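Local coordinates for ribosomal RNA processing protein 6 (Trypanosoma brucei brucei, PDB 4NLC) that probably acts as a 3'-5' exoribonuclease in ribosomal RNA processing with the exosome, this chain being its catalytic core with the exonuclease and HRDC domains, at residues P19-Y24 with G34-H39; V195-K200 with Q220-F225. The protein carries 1 engineered substitution. One frame throughout, in Å; residues are numbered along the deposited sequence.

From the N terminus, the first of the two contacts is interaction 1. Only nine residues separate its segments, and they include most of the hairpin of strands 23-25 and 31-33, so the contact extends the base of that hairpin beyond its strands. Interaction 2 comes later, inside the exonuclease region. There the loop after helix 185-193 returns to the end of helix 213-224, closing a loop of nineteen intervening residues that includes the first seven of that helix. The two loops follow one another in series, neither crossing nor enclosing the other. Their centres lie 34 Å apart on opposite sides of the chain's centre, and their nearest atoms are about 20 Å apart.

Interaction 1. Residues P19-Y24 with G34-H39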
loop_
_atom_site.group_PDB
_atom_site.type_symbol
_atom_site.label_atom_id
_atom_site.label_comp_id
_atom_site.label_asym_id
_atom_site.label_seq_id
_atom_site.Cartn_x
_atom_site.Cartn_y
_atom_site.Cartn_z
ATOM N N PRO A 19 -4.432 -14.656 11.202
ATOM C CA PRO A 19 -3.900 -14.574 9.828
ATOM C C PRO A 19 -4.921 -14.037 8.815
ATOM O O PRO A 19 -6.123 -14.312 8.948
ATOM C CB PRO A 19 -3.514 -16.021 9.519
ATOM C CG PRO A 19 -3.255 -16.636 10.841
ATOM C CD PRO A 19 -4.247 -16.009 11.770
ATOM N N PHE A 20 -4.447 -13.259 7.816
ATOM C CA PHE A 20 -5.299 -12.677 6.779
ATOM C C PHE A 20 -6.002 -13.746 5.954
ATOM O O PHE A 20 -5.354 -14.668 5.472
ATOM C CB PHE A 20 -4.507 -11.685 5.877
ATOM C CG PHE A 20 -5.261 -11.109 4.697
ATOM C CD1 PHE A 20 -6.253 -10.149 4.881
ATOM C CD2 PHE A 20 -4.975 -11.520 3.398
ATOM C CE1 PHE A 20 -6.944 -9.608 3.785
ATOM C CE2 PHE A 20 -5.646 -10.959 2.302
ATOM C CZ PHE A 20 -6.640 -10.018 2.506
ATOM N N ARG A 21 -7.326 -13.642 5.825
ATOM C CA ARG A 21 -8.123 -14.553 5.007
ATOM C C ARG A 21 -8.735 -13.723 3.883
ATOM O O ARG A 21 -9.541 -12.828 4.158
ATOM C CB ARG A 21 -9.219 -15.252 5.815
ATOM C CG ARG A 21 -9.949 -16.311 4.990
ATOM C CD ARG A 21 -11.178 -16.883 5.671
ATOM N NE ARG A 21 -10.858 -17.635 6.885
ATOM C CZ ARG A 21 -10.537 -18.926 6.908
ATOM N NH1 ARG A 21 -10.492 -19.629 5.779
ATOM N NH2 ARG A 21 -10.255 -19.524 8.059
ATOM N N PRO A 22 -8.325 -13.947 2.622
ATOM C CA PRO A 22 -8.845 -13.100 1.540
ATOM C C PRO A 22 -10.238 -13.469 1.056
ATOM O O PRO A 22 -10.535 -14.640 0.878
ATOM C CB PRO A 22 -7.810 -13.289 0.423
ATOM C CG PRO A 22 -7.264 -14.637 0.647
ATOM C CD PRO A 22 -7.323 -14.912 2.125
ATOM N N VAL A 23 -11.082 -12.464 0.860
ATOM C CA VAL A 23 -12.409 -12.579 0.252
ATOM C C VAL A 23 -12.145 -11.949 -1.116
ATOM O O VAL A 23 -11.596 -10.842 -1.176
ATOM C CB VAL A 23 -13.536 -11.838 1.029
ATOM C CG1 VAL A 23 -14.839 -11.839 0.231
ATOM C CG2 VAL A 23 -13.760 -12.469 2.404
ATOM N N TYR A 24 -12.457 -12.669 -2.210
ATOM C CA TYR A 24 -12.144 -12.155 -3.545
ATOM C C TYR A 24 -13.138 -12.620 -4.621
ATOM O O TYR A 24 -13.784 -13.667 -4.491
ATOM C CB TYR A 24 -10.701 -12.574 -3.931
ATOM C CG TYR A 24 -10.553 -14.071 -4.071
ATOM C CD1 TYR A 24 -10.441 -14.890 -2.946
ATOM C CD2 TYR A 24 -10.640 -14.685 -5.317
ATOM C CE1 TYR A 24 -10.422 -16.277 -3.060
ATOM C CE2 TYR A 24 -10.536 -16.066 -5.449
ATOM C CZ TYR A 24 -10.459 -16.860 -4.318
ATOM O OH TYR A 24 -10.414 -18.221 -4.445
ATOM N N GLY A 34 -11.127 -17.261 0.496
ATOM C CA GLY A 34 -9.806 -17.883 0.429
ATOM C C GLY A 34 -9.378 -18.498 1.745
ATOM O O GLY A 34 -10.181 -18.617 2.675
ATOM N N GLU A 35 -8.096 -18.903 1.813
ATOM C CA GLU A 35 -7.480 -19.560 2.970
ATOM C C GLU A 35 -6.279 -18.779 3.466
ATOM O O GLU A 35 -5.525 -18.263 2.634
ATOM C CB GLU A 35 -7.050 -20.997 2.617
ATOM C CG GLU A 35 -8.209 -21.888 2.188
ATOM C CD GLU A 35 -7.855 -23.312 1.796
ATOM O OE1 GLU A 35 -6.682 -23.571 1.435
ATOM O OE2 GLU A 35 -8.769 -24.171 1.824
ATOM N N PRO A 36 -6.058 -18.703 4.807
ATOM C CA PRO A 36 -4.877 -17.984 5.322
ATOM C C PRO A 36 -3.574 -18.578 4.783
ATOM O O PRO A 36 -3.480 -19.799 4.617
ATOM C CB PRO A 36 -4.991 -18.157 6.844
ATOM C CG PRO A 36 -6.433 -18.446 7.097
ATOM C CD PRO A 36 -6.855 -19.274 5.918
ATOM N N GLY A 37 -2.609 -17.710 4.465
ATOM C CA GLY A 37 -1.313 -18.114 3.908
ATOM C C GLY A 37 -1.337 -18.690 2.492
ATOM O O GLY A 37 -0.324 -19.201 2.020
ATOM N N VAL A 38 -2.488 -18.597 1.793
ATOM C CA VAL A 38 -2.663 -19.101 0.431
ATOM C C VAL A 38 -3.061 -17.941 -0.505
ATOM O O VAL A 38 -4.086 -17.280 -0.316
ATOM C CB VAL A 38 -3.675 -20.289 0.354
ATOM C CG1 VAL A 38 -3.831 -20.810 -1.082
ATOM C CG2 VAL A 38 -3.281 -21.435 1.301
ATOM N N HIS A 39 -2.236 -17.710 -1.518
ATOM C CA HIS A 39 -2.517 -16.745 -2.568
ATOM C C HIS A 39 -3.540 -17.475 -3.467
ATOM O O HIS A 39 -3.205 -18.535 -4.007
ATOM C CB HIS A 39 -1.218 -16.462 -3.321
ATOM C CG HIS A 39 -1.300 -15.387 -4.345
ATOM N ND1 HIS A 39 -2.182 -15.465 -5.415
ATOM C CD2 HIS A 39 -0.528 -14.287 -4.484
ATOM C CE1 HIS A 39 -1.912 -14.410 -6.164
ATOM N NE2 HIS A 39 -0.931 -13.663 -5.631
HETATM O O HOH W 1 -2.763 -15.073 5.318
#
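Gly34 sits against Pro22 and Tyr24, and here the contact is tight. Gly34 N donates to Pro22 O over 2.7 Å, with a C=O...N angle of 178° that puts the donor nearly along the C=O axis. Pro22 CG lies 4.1 Å from Gly34 CA, while Tyr24 brings CE1 at its ring edge to 3.8 Å from Gly34 N. Both Pro22 and Gly34 are buried.

Toward solvent the grip is looser. Arg21 CG is anti to the backbone N (chi1 -174°); CG and CD pass beside Gly34 O before a chi3 bend (-65°) turns NE. That oxygen accepts from Arg21 NH1 at 3.3 Å, in the carbonyl plane on a lone pair, and also lies 3.3 Å from Arg21 CG. Pro36 CD rests 3.6 Å above one face of the guanidinium, toward its rim. Farther along, Pro19 CB meets Pro36 CB at 3.7 Å. Water 1 donates to Phe20 O and accepts from Gly37 N; Pro36 CA adds a CA-H...O contact to Phe20 O at 3.4 Å. The type II turn from Glu35 to Val38 presents Pro36 CA and Gly37 N, with Gly37 at positive phi.

The arrangement continues the two-stranded hairpin past its strands. Tyr24 pairs with His32 of strand 31-33 and packs on Phe41, which precedes helix 42-46, while His39 NE2 is hydrogen-bonded to Ser261 O at the end of helix 249-261.

Interaction 2. Residues V195-K200 with Q220-F225; sequences VKLNKK and QQDTHF
Gln221 and Leu197 begin the contact, their side chains sliding past each other in opposite directions. Leu197 CG is anti to the carbonyl carbon (chi1 -71°), and beyond it the CD2 methyl approaches both Gln221 O and Gln221 OE1, each at 4.0 Å. The polar link is indirect: water 2 donates to Gln221 OE1 at 3.1 Å and accepts from Asn198 N at 3.0 Å, spanning loop and helix.

One residue on, Asp222 crosses Leu197 obliquely, with Asp222 OD1 at 4.2 Å from Leu197 CD1. Its other oxygen, OD2, lies close to Asp96 and Glu98, and Leu185 and Gln113 touch the same side chain. This acidic cluster, with the DLE sequence at Asp96 to Glu98, matches the active site of DEDD exonucleases, so Leu197 probably lies beside the catalytic centre.

His224 backs the ring of Phe225. Its CD2 stands 3.5 Å above the centre of the Phe225 face opposite to Val195, and its two ring nitrogens are hydrogen-bonded to Asp120 and to Leu64 O.

Phe225 then receives Val195, the two side chains meeting at about a right angle. Both methyls come from the same side of the ring plane: Val195 CG1 is 3.8 Å from Phe225 CZ, and Val195 CG2 is 3.8 Å from Phe225 CE1. Leu197 CD2 touches Phe225 CE2, so leucine and valine share one ring. Tyr63 meets this ring edge-to-face, and Val189 and Cys193 of helix 185-193 also pack on it.

Chemically, the direct contacts are van der Waals ones, between methyls and a ring or between methyls and oxygens, with the water as the polar bridge. The loop thus joins the helix by apolar packing and one water-mediated link, without a charged pair; of Asp222, the leucine methyl meets OD1, while OD2 faces Asp96 and Glu98.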
loop_
_atom_site.group_PDB
_atom_site.type_symbol
_atom_site.label_atom_id
_atom_site.label_comp_id
_atom_site.label_asym_id
_atom_site.label_seq_id
_atom_site.Cartn_x
_atom_site.Cartn_y
_atom_site.Cartn_z
ATOM N N VAL A 195 10.990 14.954 -17.856
ATOM C CA VAL A 195 9.952 15.597 -17.044
ATOM C C VAL A 195 10.340 15.404 -15.553
ATOM O O VAL A 195 10.596 14.270 -15.117
ATOM C CB VAL A 195 8.514 15.031 -17.336
ATOM C CG1 VAL A 195 7.476 15.553 -16.336
ATOM C CG2 VAL A 195 8.068 15.321 -18.766
ATOM N N LYS A 196 10.343 16.506 -14.777
ATOM C CA LYS A 196 10.611 16.428 -13.346
ATOM C C LYS A 196 9.299 16.288 -12.598
ATOM O O LYS A 196 8.443 17.168 -12.676
ATOM C CB LYS A 196 11.439 17.619 -12.837
ATOM C CG LYS A 196 12.926 17.375 -12.984
ATOM C CD LYS A 196 13.653 17.311 -11.642
ATOM C CE LYS A 196 15.023 16.699 -11.810
ATOM N NZ LYS A 196 15.782 16.630 -10.536
ATOM N N LEU A 197 9.121 15.150 -11.921
ATOM C CA LEU A 197 7.923 14.880 -11.139
ATOM C C LEU A 197 7.912 15.723 -9.870
ATOM O O LEU A 197 8.976 16.020 -9.322
ATOM C CB LEU A 197 7.803 13.391 -10.803
ATOM C CG LEU A 197 7.451 12.421 -11.947
ATOM C CD1 LEU A 197 7.144 11.034 -11.396
ATOM C CD2 LEU A 197 6.267 12.912 -12.769
ATOM N N ASN A 198 6.716 16.141 -9.425
ATOM C CA ASN A 198 6.580 16.944 -8.209
ATOM C C ASN A 198 6.751 16.049 -6.970
ATOM O O ASN A 198 5.984 15.115 -6.780
ATOM C CB ASN A 198 5.239 17.700 -8.191
ATOM C CG ASN A 198 5.260 18.977 -7.372
ATOM O OD1 ASN A 198 6.050 19.144 -6.425
ATOM N ND2 ASN A 198 4.375 19.906 -7.709
ATOM N N LYS A 199 7.789 16.316 -6.166
ATOM C CA LYS A 199 8.167 15.577 -4.952
ATOM C C LYS A 199 7.132 15.737 -3.813
ATOM O O LYS A 199 6.780 14.761 -3.144
ATOM C CB LYS A 199 9.553 16.083 -4.485
ATOM C CG LYS A 199 10.183 15.291 -3.335
ATOM C CD LYS A 199 11.233 16.115 -2.596
ATOM C CE LYS A 199 11.738 15.409 -1.360
ATOM N NZ LYS A 199 12.642 16.273 -0.550
ATOM N N LYS A 200 6.688 16.991 -3.597
ATOM C CA LYS A 200 5.786 17.505 -2.561
ATOM C C LYS A 200 4.603 16.609 -2.099
ATOM O O LYS A 200 4.234 16.696 -0.923
ATOM C CB LYS A 200 5.214 18.852 -3.028
ATOM C CG LYS A 200 4.978 19.844 -1.900
ATOM C CD LYS A 200 4.071 20.992 -2.326
ATOM C CE LYS A 200 3.858 21.973 -1.198
ATOM N NZ LYS A 200 2.947 23.080 -1.594
ATOM N N GLN A 220 -2.282 11.775 -11.592
ATOM C CA GLN A 220 -2.273 11.552 -13.026
ATOM C C GLN A 220 -0.836 11.312 -13.582
ATOM O O GLN A 220 -0.647 10.399 -14.395
ATOM C CB GLN A 220 -2.923 12.758 -13.726
ATOM C CG GLN A 220 -2.892 12.666 -15.242
ATOM C CD GLN A 220 -3.321 13.944 -15.925
ATOM O OE1 GLN A 220 -3.203 15.055 -15.386
ATOM N NE2 GLN A 220 -3.832 13.806 -17.138
ATOM N N GLN A 221 0.149 12.129 -13.150
ATOM C CA GLN A 221 1.517 12.066 -13.668
ATOM C C GLN A 221 2.310 10.831 -13.227
ATOM O O GLN A 221 3.287 10.497 -13.896
ATOM C CB GLN A 221 2.276 13.355 -13.361
ATOM C CG GLN A 221 2.008 14.436 -14.395
ATOM C CD GLN A 221 2.555 15.767 -13.981
ATOM O OE1 GLN A 221 3.728 15.903 -13.646
ATOM N NE2 GLN A 221 1.710 16.780 -13.986
ATOM N N ASP A 222 1.855 10.112 -12.171
ATOM C CA ASP A 222 2.485 8.880 -11.710
ATOM C C ASP A 222 2.264 7.723 -12.709
ATOM O O ASP A 222 3.085 6.802 -12.735
ATOM C CB ASP A 222 1.973 8.485 -10.309
ATOM C CG ASP A 222 2.689 9.128 -9.129
ATOM O OD1 ASP A 222 3.676 9.876 -9.358
ATOM O OD2 ASP A 222 2.275 8.876 -7.982
ATOM N N THR A 223 1.184 7.780 -13.556
ATOM C CA THR A 223 0.942 6.732 -14.556
ATOM C C THR A 223 1.059 7.218 -15.999
ATOM O O THR A 223 1.307 6.413 -16.895
ATOM C CB THR A 223 -0.418 6.057 -14.340
ATOM O OG1 THR A 223 -1.471 7.025 -14.445
ATOM C CG2 THR A 223 -0.495 5.293 -13.043
ATOM N N HIS A 224 0.799 8.512 -16.240
ATOM C CA HIS A 224 0.795 9.157 -17.566
ATOM C C HIS A 224 2.015 8.832 -18.464
ATOM O O HIS A 224 1.843 8.634 -19.675
ATOM C CB HIS A 224 0.637 10.666 -17.394
ATOM C CG HIS A 224 0.604 11.407 -18.690
ATOM N ND1 HIS A 224 -0.569 11.579 -19.387
ATOM C CD2 HIS A 224 1.620 11.978 -19.384
ATOM C CE1 HIS A 224 -0.239 12.248 -20.480
ATOM N NE2 HIS A 224 1.074 12.497 -20.525
ATOM N N PHE A 225 3.219 8.713 -17.869
ATOM C CA PHE A 225 4.437 8.435 -18.646
ATOM C C PHE A 225 4.903 6.965 -18.585
ATOM O O PHE A 225 5.867 6.600 -19.266
ATOM C CB PHE A 225 5.592 9.363 -18.197
ATOM C CG PHE A 225 5.224 10.824 -18.027
ATOM C CD1 PHE A 225 5.298 11.707 -19.098
ATOM C CD2 PHE A 225 4.860 11.326 -16.786
ATOM C CE1 PHE A 225 4.990 13.056 -18.933
ATOM C CE2 PHE A 225 4.504 12.665 -16.637
ATOM C CZ PHE A 225 4.613 13.529 -17.699
HETATM O O HOH W 2 4.085 15.283 -10.625
#